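Local coordinates for MamA (Candidatus Magnetobacterium bavaricum, PDB 3VTX), which is a tetratricopeptide-repeat (TPR) protein built from stacked antiparallel helix pairs, a fold that generally serves as a scaffold for protein-protein interactions, at residues 105-110 against 134-139. Numbering follows the deposited sequence.
Sequences VYADAY and ISIKPG
Ile136 is the bump of this contact, and Val105, Ala107 and Tyr110 line the hollow that receives it. The motif is the antiparallel helical hairpin of a tetratricopeptide repeat: the start of helix 107-119 lies beside the end of its partner, helix 123-136, and the CA atoms of Ala107 and Ile136 are 6.3 Å apart. The short Ala107 side chain is compatible with so close an approach. The two branches of Ile136 divide the hollow between them. With CG1 beside its own backbone N (chi1 -55°), CG2 falls anti to that N and meets Ala107 CB at 3.9 Å. The other branch ends in CD1, which reaches Tyr110 CD1 at 3.7 Å; the two side chains cross at about a right angle, and the methyl approaches the ring obliquely. The carbonyl of Val105 faces both branches, its O 3.7 Å from Ile136 CG2 as well as from CD1. No hydrogen bond crosses the interface, and 191 Å² is buried in all, evidence of a small, mainly apolar surface contact. Tyr110 is tied down elsewhere, its OH hydrogen-bonded to Thr104 O, while its side chain also touches Ile100 of helix 89-102. Beyond the helix end, Lys137 adds a second, smaller bump against the same methyl, its CG 3.9 Å from Ala107 CB.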
loop_
_atom_site.group_PDB
_atom_site.type_symbol
_atom_site.label_atom_id
_atom_site.label_comp_id
_atom_site.label_asym_id
_atom_site.label_seq_id
_atom_site.Cartn_x
_atom_site.Cartn_y
_atom_site.Cartn_z
ATOM N N VAL A 105 13.748 -3.301 0.746
ATOM C CA VAL A 105 13.725 -1.900 0.388
ATOM C C VAL A 105 12.338 -1.355 -0.146
ATOM O O VAL A 105 12.264 -0.381 -0.925
ATOM C CB VAL A 105 14.900 -1.507 -0.492
ATOM C CG1 VAL A 105 16.182 -1.690 0.311
ATOM C CG2 VAL A 105 14.913 -2.277 -1.814
ATOM N N TYR A 106 11.238 -1.989 0.285
ATOM C CA TYR A 106 9.939 -1.716 -0.278
ATOM C C TYR A 106 9.364 -0.523 0.492
ATOM O O TYR A 106 8.636 -0.696 1.491
ATOM C CB TYR A 106 8.987 -2.881 -0.065
ATOM C CG TYR A 106 7.752 -2.956 -0.950
ATOM C CD1 TYR A 106 7.267 -1.870 -1.672
ATOM C CD2 TYR A 106 7.054 -4.141 -1.019
ATOM C CE1 TYR A 106 6.108 -1.966 -2.453
ATOM C CE2 TYR A 106 5.930 -4.278 -1.834
ATOM C CZ TYR A 106 5.464 -3.197 -2.534
ATOM O OH TYR A 106 4.403 -3.335 -3.322
ATOM N N ALA A 107 9.654 0.667 0.019
ATOM C CA ALA A 107 9.282 1.867 0.809
ATOM C C ALA A 107 7.802 2.004 1.065
ATOM O O ALA A 107 7.416 2.426 2.134
ATOM C CB ALA A 107 9.796 3.119 0.068
ATOM N N ASP A 108 6.958 1.682 0.101
ATOM C CA ASP A 108 5.521 1.777 0.311
ATOM C C ASP A 108 5.008 0.889 1.429
ATOM O O ASP A 108 4.091 1.301 2.184
ATOM C CB ASP A 108 4.760 1.480 -0.968
ATOM C CG ASP A 108 4.624 2.742 -1.869
ATOM O OD1 ASP A 108 3.912 3.755 -1.514
ATOM O OD2 ASP A 108 5.164 2.628 -2.974
ATOM N N ALA A 109 5.599 -0.280 1.541
ATOM C CA ALA A 109 5.255 -1.215 2.566
ATOM C C ALA A 109 5.677 -0.750 3.921
ATOM O O ALA A 109 4.909 -0.929 4.880
ATOM C CB ALA A 109 5.886 -2.610 2.250
ATOM N N TYR A 110 6.882 -0.189 4.053
ATOM C CA TYR A 110 7.327 0.275 5.349
ATOM C C TYR A 110 6.415 1.463 5.765
ATOM O O TYR A 110 6.068 1.575 6.945
ATOM C CB TYR A 110 8.721 0.811 5.355
ATOM C CG TYR A 110 9.806 -0.256 5.379
ATOM C CD1 TYR A 110 10.513 -0.525 4.240
ATOM C CD2 TYR A 110 10.086 -0.961 6.526
ATOM C CE1 TYR A 110 11.536 -1.491 4.264
ATOM C CE2 TYR A 110 11.119 -1.953 6.553
ATOM C CZ TYR A 110 11.803 -2.193 5.383
ATOM O OH TYR A 110 12.893 -3.126 5.384
ATOM N N ILE A 134 12.146 6.798 5.070
ATOM C CA ILE A 134 12.957 7.944 4.733
ATOM C C ILE A 134 14.397 7.501 4.310
ATOM O O ILE A 134 15.005 8.176 3.489
ATOM C CB ILE A 134 13.062 8.904 5.917
ATOM C CG1 ILE A 134 11.686 9.603 6.025
ATOM C CG2 ILE A 134 14.231 9.901 5.719
ATOM C CD1 ILE A 134 11.540 10.418 7.355
ATOM N N SER A 135 14.899 6.428 4.857
ATOM C CA SER A 135 16.246 5.925 4.440
ATOM C C SER A 135 16.224 5.523 2.975
ATOM O O SER A 135 17.261 5.635 2.262
ATOM C CB SER A 135 16.746 4.818 5.354
ATOM O OG SER A 135 16.021 3.607 5.168
ATOM N N ILE A 136 15.084 5.059 2.481
ATOM C CA ILE A 136 14.927 4.653 1.089
ATOM C C ILE A 136 14.552 5.819 0.224
ATOM O O ILE A 136 15.025 5.921 -0.903
ATOM C CB ILE A 136 13.848 3.487 0.958
ATOM C CG1 ILE A 136 14.214 2.318 1.873
ATOM C CG2 ILE A 136 13.706 2.989 -0.456
ATOM C CD1 ILE A 136 12.946 1.453 2.256
ATOM N N LYS A 137 13.595 6.660 0.659
ATOM C CA LYS A 137 13.093 7.798 -0.086
ATOM C C LYS A 137 13.183 9.059 0.789
ATOM O O LYS A 137 12.187 9.512 1.415
ATOM C CB LYS A 137 11.633 7.616 -0.453
ATOM C CG LYS A 137 11.403 6.376 -1.313
ATOM C CD LYS A 137 11.769 6.662 -2.752
ATOM C CE LYS A 137 11.226 5.520 -3.711
ATOM N NZ LYS A 137 11.097 6.047 -5.124
ATOM N N PRO A 138 14.392 9.627 0.906
ATOM C CA PRO A 138 14.527 10.814 1.768
ATOM C C PRO A 138 13.754 12.033 1.313
ATOM O O PRO A 138 13.554 12.996 2.101
ATOM C CB PRO A 138 16.051 11.045 1.806
ATOM C CG PRO A 138 16.571 10.359 0.620
ATOM C CD PRO A 138 15.650 9.251 0.255
ATOM N N GLY A 139 13.286 12.066 0.075
ATOM C CA GLY A 139 12.442 13.151 -0.394
ATOM C C GLY A 139 10.934 13.062 -0.094
ATOM O O GLY A 139 10.176 13.931 -0.438
#